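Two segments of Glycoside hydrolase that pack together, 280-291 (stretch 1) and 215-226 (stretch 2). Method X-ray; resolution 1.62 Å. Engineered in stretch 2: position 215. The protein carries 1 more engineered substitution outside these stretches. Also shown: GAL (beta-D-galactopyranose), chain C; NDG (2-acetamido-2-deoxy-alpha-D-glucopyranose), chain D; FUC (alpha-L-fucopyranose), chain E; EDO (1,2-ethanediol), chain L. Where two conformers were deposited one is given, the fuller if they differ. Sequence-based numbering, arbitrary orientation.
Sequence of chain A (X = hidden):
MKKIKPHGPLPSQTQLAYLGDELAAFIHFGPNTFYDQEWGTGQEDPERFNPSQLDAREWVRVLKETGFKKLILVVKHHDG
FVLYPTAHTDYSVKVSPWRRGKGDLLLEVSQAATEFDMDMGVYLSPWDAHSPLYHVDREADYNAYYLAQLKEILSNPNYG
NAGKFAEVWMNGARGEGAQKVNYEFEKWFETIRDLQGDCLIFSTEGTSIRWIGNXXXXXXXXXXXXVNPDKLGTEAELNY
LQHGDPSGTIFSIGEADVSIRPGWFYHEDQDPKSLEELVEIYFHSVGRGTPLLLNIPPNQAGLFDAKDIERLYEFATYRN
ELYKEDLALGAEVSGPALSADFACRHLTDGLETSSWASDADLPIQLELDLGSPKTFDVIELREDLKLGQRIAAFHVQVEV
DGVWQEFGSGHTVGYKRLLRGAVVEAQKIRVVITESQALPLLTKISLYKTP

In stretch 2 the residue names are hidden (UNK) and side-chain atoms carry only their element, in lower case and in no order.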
# COMPACT_ATOMS: atom_id res chain seq x y z
N GLU A 280 -10.08 1.74 6.79
CA GLU A 280 -8.80 1.51 6.12
C GLU A 280 -8.36 0.06 6.30
O GLU A 280 -7.98 -0.60 5.32
CB GLU A 280 -7.70 2.48 6.55
CG GLU A 280 -8.03 3.91 6.10
CD GLU A 280 -8.32 4.04 4.62
OE1 GLU A 280 -9.44 4.42 4.27
OE2 GLU A 280 -7.41 3.73 3.81
N ILE A 281 -8.45 -0.43 7.56
CA ILE A 281 -8.13 -1.83 7.84
C ILE A 281 -8.98 -2.74 6.96
O ILE A 281 -8.47 -3.72 6.39
CB ILE A 281 -8.28 -2.09 9.36
CG1 ILE A 281 -7.14 -1.42 10.12
CG2 ILE A 281 -8.35 -3.60 9.63
CD1 ILE A 281 -7.36 -1.26 11.62
N TYR A 282 -10.29 -2.47 6.88
CA TYR A 282 -11.20 -3.33 6.15
C TYR A 282 -10.76 -3.44 4.68
O TYR A 282 -10.67 -4.54 4.14
CB TYR A 282 -12.63 -2.77 6.28
CG TYR A 282 -13.67 -3.64 5.62
CD1 TYR A 282 -14.05 -4.85 6.19
CD2 TYR A 282 -14.26 -3.27 4.43
CE1 TYR A 282 -14.99 -5.66 5.58
CE2 TYR A 282 -15.24 -4.05 3.82
CZ TYR A 282 -15.60 -5.25 4.41
OH TYR A 282 -16.57 -6.02 3.84
N PHE A 283 -10.45 -2.29 4.06
CA PHE A 283 -10.08 -2.35 2.65
C PHE A 283 -8.74 -3.06 2.42
O PHE A 283 -8.51 -3.54 1.30
CB PHE A 283 -10.10 -0.94 2.04
CG PHE A 283 -11.48 -0.52 1.60
CD1 PHE A 283 -12.01 -0.96 0.39
CD2 PHE A 283 -12.25 0.33 2.40
CE1 PHE A 283 -13.29 -0.61 0.00
CE2 PHE A 283 -13.53 0.70 1.99
CZ PHE A 283 -14.06 0.23 0.80
N HIS A 284 -7.87 -3.07 3.44
CA HIS A 284 -6.55 -3.68 3.29
C HIS A 284 -6.51 -5.12 3.81
O HIS A 284 -5.43 -5.74 3.77
CB HIS A 284 -5.47 -2.82 3.96
CG HIS A 284 -5.25 -1.53 3.23
ND1 HIS A 284 -5.92 -0.37 3.56
CD2 HIS A 284 -4.43 -1.21 2.21
CE1 HIS A 284 -5.54 0.61 2.77
NE2 HIS A 284 -4.63 0.12 1.93
N SER A 285 -7.67 -5.67 4.22
CA SER A 285 -7.72 -7.03 4.73
C SER A 285 -8.76 -7.79 3.92
O SER A 285 -8.47 -8.40 2.90
CB SER A 285 -7.95 -7.05 6.27
OG SER A 285 -9.14 -6.33 6.60
N VAL A 286 -10.04 -7.59 4.26
CA VAL A 286 -11.13 -8.19 3.50
C VAL A 286 -11.06 -7.71 2.05
O VAL A 286 -11.30 -8.50 1.14
CB VAL A 286 -12.48 -7.83 4.17
CG1 VAL A 286 -13.64 -8.22 3.27
CG2 VAL A 286 -12.59 -8.57 5.52
N GLY A 287 -10.74 -6.43 1.85
CA GLY A 287 -10.63 -5.86 0.51
C GLY A 287 -9.39 -6.34 -0.26
O GLY A 287 -9.27 -6.01 -1.44
N ARG A 288 -8.53 -7.15 0.36
CA ARG A 288 -7.41 -7.75 -0.36
C ARG A 288 -7.53 -9.27 -0.35
O ARG A 288 -6.58 -9.99 -0.73
CB ARG A 288 -6.07 -7.25 0.18
CG ARG A 288 -5.80 -5.82 -0.26
CD ARG A 288 -4.49 -5.30 0.29
NE ARG A 288 -4.25 -4.00 -0.33
CZ ARG A 288 -3.10 -3.35 -0.30
NH1 ARG A 288 -2.04 -3.82 0.35
NH2 ARG A 288 -3.00 -2.22 -0.99
N GLY A 289 -8.70 -9.78 0.03
CA GLY A 289 -8.97 -11.20 -0.16
C GLY A 289 -8.62 -12.04 1.07
O GLY A 289 -8.49 -13.26 0.95
N THR A 290 -8.56 -11.42 2.25
CA THR A 290 -8.28 -12.25 3.43
C THR A 290 -9.18 -11.81 4.60
O THR A 290 -9.58 -10.66 4.67
CB THR A 290 -6.79 -12.18 3.76
OG1 THR A 290 -6.43 -13.37 4.49
CG2 THR A 290 -6.40 -10.96 4.57
N PRO A 291 -9.46 -12.70 5.58
CA PRO A 291 -10.31 -12.32 6.70
C PRO A 291 -9.65 -11.35 7.66
O PRO A 291 -8.43 -11.33 7.86
CB PRO A 291 -10.61 -13.65 7.42
CG PRO A 291 -10.31 -14.72 6.39
CD PRO A 291 -9.16 -14.15 5.59
N UNK A 215 0.32 -6.77 12.99
CA UNK A 215 -0.90 -6.70 13.79
C UNK A 215 -1.62 -5.39 13.49
O UNK A 215 -2.31 -4.84 14.36
c UNK A 215 0.52 -8.43 17.00
o UNK A 215 0.57 -7.49 17.79
c UNK A 215 0.15 -8.21 15.55
c UNK A 215 -0.57 -6.88 15.27
n UNK A 215 0.72 -9.69 17.35
N UNK A 216 -1.45 -4.89 12.25
CA UNK A 216 -2.05 -3.64 11.80
C UNK A 216 -3.29 -3.86 10.95
O UNK A 216 -3.98 -2.90 10.57
c UNK A 216 0.06 -2.21 11.87
c UNK A 216 3.22 -3.09 11.22
n UNK A 216 2.35 -2.26 11.77
c UNK A 216 -1.03 -2.82 11.00
n UNK A 216 3.18 -3.37 9.93
c UNK A 216 1.22 -1.63 11.10
n UNK A 216 4.18 -3.60 11.98
N UNK A 217 -3.58 -5.12 10.63
CA UNK A 217 -4.70 -5.44 9.75
C UNK A 217 -4.36 -5.21 8.28
O UNK A 217 -5.26 -4.93 7.47
N UNK A 218 -3.06 -5.34 7.94
CA UNK A 218 -2.63 -5.01 6.60
C UNK A 218 -2.14 -6.25 5.84
O UNK A 218 -1.09 -6.80 6.17
c UNK A 218 -1.18 -2.17 3.33
o UNK A 218 0.32 -2.33 1.53
c UNK A 218 -1.48 -3.99 6.65
c UNK A 218 -1.63 -2.58 4.57
c UNK A 218 -0.98 -3.57 5.29
c UNK A 218 -0.07 -2.78 2.77
c UNK A 218 0.15 -4.16 4.71
c UNK A 218 0.60 -3.76 3.46
N UNK A 219 -2.88 -6.64 4.81
CA UNK A 219 -2.40 -7.64 3.87
C UNK A 219 -1.67 -6.94 2.73
O UNK A 219 -2.04 -5.83 2.31
c UNK A 219 -3.57 -8.41 3.31
N UNK A 220 -0.67 -7.63 2.18
CA UNK A 220 0.07 -7.04 1.06
C UNK A 220 -0.69 -7.09 -0.27
O UNK A 220 -1.72 -7.75 -0.43
N UNK A 221 -0.14 -6.33 -1.23
CA UNK A 221 -0.49 -6.49 -2.63
C UNK A 221 0.83 -6.68 -3.35
O UNK A 221 1.64 -5.76 -3.38
o UNK A 221 -2.19 -4.60 -5.24
c UNK A 221 -1.98 -5.57 -4.50
c UNK A 221 -1.32 -5.31 -3.15
o UNK A 221 -2.30 -6.73 -4.77
N UNK A 222 1.13 -7.87 -3.89
CA UNK A 222 0.19 -8.98 -4.03
C UNK A 222 -0.10 -9.69 -2.71
O UNK A 222 0.71 -9.61 -1.78
c UNK A 222 0.94 -9.99 -4.92
c UNK A 222 2.42 -9.67 -4.68
c UNK A 222 2.44 -8.19 -4.50
N UNK A 223 -1.26 -10.35 -2.64
CA UNK A 223 -1.49 -11.36 -1.60
C UNK A 223 -1.81 -12.69 -2.28
O UNK A 223 -2.95 -12.90 -2.73
c UNK A 223 -2.60 -10.97 -0.61
c UNK A 223 -2.93 -12.08 0.41
c UNK A 223 -1.72 -12.39 1.31
c UNK A 223 -4.18 -11.78 1.25
N UNK A 224 -0.80 -13.56 -2.34
CA UNK A 224 -1.01 -14.96 -2.72
C UNK A 224 -1.39 -15.74 -1.47
O UNK A 224 -0.67 -15.71 -0.45
c UNK A 224 -0.92 -15.89 -6.32
c UNK A 224 0.74 -14.14 -6.77
c UNK A 224 0.10 -15.02 -5.87
c UNK A 224 -1.24 -15.87 -7.67
c UNK A 224 0.29 -15.52 -3.33
c UNK A 224 0.38 -14.08 -8.12
n UNK A 224 1.66 -13.39 -6.07
c UNK A 224 1.62 -13.79 -4.75
c UNK A 224 -0.59 -14.98 -8.54
c UNK A 224 0.68 -14.78 -4.58
N UNK A 225 -2.56 -16.39 -1.51
CA UNK A 225 -3.01 -17.19 -0.37
C UNK A 225 -2.43 -18.59 -0.48
O UNK A 225 -3.15 -19.58 -0.60
c UNK A 225 -5.15 -15.84 -0.02
c UNK A 225 -5.03 -15.42 1.42
c UNK A 225 -4.55 -17.21 -0.32
n UNK A 225 -6.15 -14.97 2.00
o UNK A 225 -3.97 -15.48 2.05
N UNK A 226 -1.10 -18.65 -0.46
CA UNK A 226 -0.36 -19.91 -0.62
C UNK A 226 1.08 -19.64 -0.20
O UNK A 226 1.58 -18.52 -0.38
c UNK A 226 -0.03 -19.49 -3.19
c UNK A 226 0.28 -19.28 -5.72
n UNK A 226 0.30 -20.02 -7.02
c UNK A 226 -0.07 -20.20 -4.56
c UNK A 226 -0.43 -20.45 -2.08
C1 GAL C . 3.40 -12.60 16.88
C2 GAL C . 4.08 -13.97 16.66
C3 GAL C . 3.38 -14.76 15.54
C4 GAL C . 1.85 -14.72 15.66
C5 GAL C . 1.44 -13.25 15.80
C6 GAL C . -0.06 -13.04 15.91
O2 GAL C . 5.45 -13.76 16.28
O3 GAL C . 3.87 -16.13 15.52
O4 GAL C . 1.39 -15.47 16.82
O5 GAL C . 1.99 -12.77 17.05
O6 GAL C . -0.35 -11.62 15.81
C1 NDG D . 4.86 -8.75 20.20
C2 NDG D . 3.37 -9.11 20.25
C3 NDG D . 3.14 -10.54 19.76
C4 NDG D . 3.77 -10.75 18.35
C5 NDG D . 5.22 -10.21 18.35
C6 NDG D . 5.59 -10.07 16.86
C7 NDG D . 2.11 -7.88 21.98
C8 NDG D . 1.78 -7.73 23.45
O5 NDG D . 5.29 -8.86 18.81
O3 NDG D . 1.71 -10.77 19.72
O4 NDG D . 3.88 -12.17 18.18
O6 NDG D . 6.97 -9.78 16.76
O7 NDG D . 1.73 -7.06 21.16
N2 NDG D . 2.89 -8.92 21.63
O1 NDG D . 5.62 -9.66 20.97
C1 FUC E . 1.21 -11.99 20.15
C2 FUC E . 0.94 -12.13 21.64
C3 FUC E . -0.06 -11.05 22.03
C4 FUC E . -1.40 -11.29 21.33
C5 FUC E . -1.13 -11.30 19.80
C6 FUC E . -2.35 -11.72 19.00
O2 FUC E . 2.19 -11.93 22.32
O3 FUC E . -0.24 -11.08 23.46
O4 FUC E . -1.96 -12.55 21.80
O5 FUC E . -0.01 -12.21 19.43
C1 EDO L . -11.79 -12.95 2.53
O1 EDO L . -12.35 -13.22 3.77
C2 EDO L . -12.40 -11.67 2.19
O2 EDO L . -11.92 -11.15 1.05
O HOH W 1 -5.74 -12.55 -2.01

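Position 215 has three side-chain carbons, the last carrying one oxygen and one nitrogen, and lies beyond the reach of stretch 1. The nitrogen faces two sugar oxygens and donates to both, as an amide can; this is Gln215, an engineered substitution for the natural glutamate. Gln215 NE2 donates to GAL O6 (2.7 Å) and to NDG O3 (2.8 Å). Position 216 has three carbons, a nitrogen, then a carbon bearing two more nitrogens. Its CA-to-CB bond points sideways, and the end of the chain lies farther from stretch 1, while its backbone O lies 3.5 Å from Ile281 CG1: Arg216.

Position 217 has no side-chain atoms and a positive phi of 78°. A CB here would come 2.7 Å from Ile281 CG2, a clash, so Gly217 lets the backbone approach the helix closely. At 218 one carbon leads to a six-carbon ring bearing an oxygen. Its CA-to-CB bond points away, yet the ring end returns to meet the His284 ring, the planes 30° apart but slid so that they barely overlap: Tyr218, whose CE1 lies 3.6 Å from His284 CD2.

Position 219 has a single carbon, CB, 4.0 Å from Thr290 CG2 and 4.2 Å from Arg288 CB, a gap that suits a small methyl: Ala219. Its backbone N donates to His284 O (2.9 Å). Position 220 has no side-chain atoms and presents only backbone, its C 3.6 Å from Arg288 NH1: Gly220. Position 221 has two carbons, the second with two oxygens. Its CB lies over one face of the Arg288 guanidinium, 3.9 Å from Arg288 NH1: Asp221, its carboxylate hydrogen-bonded elsewhere in the structure.

At 222 three carbons close onto the backbone N, preceded by a cis peptide and free of contact: Pro222. Position 223 has four carbons forked at the second, packing in an apolar fit against Thr290: Leu223, its CD2 3.6 Å from Thr290 CB. Position 224 has fused five- and six-membered rings with one nitrogen, out of reach: Trp224. Position 225 has three carbons ending in one oxygen and one nitrogen. The nitrogen points at two oxygens of stretch 1, as suits the amide of Gln225: NE2 donates to Thr290 OG1 (3.0 Å) and weakly to Gly289 O (3.1 Å). Position 226 has four carbons in a row ending in nitrogen and is out of reach of stretch 1: Lys226.

The contact joins a helix end and the following turn to an irregular segment of chain. Arg288 is its centre: NH1 donates to Ala219 O (2.8 Å) and weakly to Tyr218 OH (3.0 Å), both near the guanidinium plane. The O of water 1 lies 2.9 Å from Leu223 O and 3.0 Å from Arg288 O, within hydrogen-bonding reach of both backbones.

Stretch 2, residues 215-226: QRGYAGDPLWQK
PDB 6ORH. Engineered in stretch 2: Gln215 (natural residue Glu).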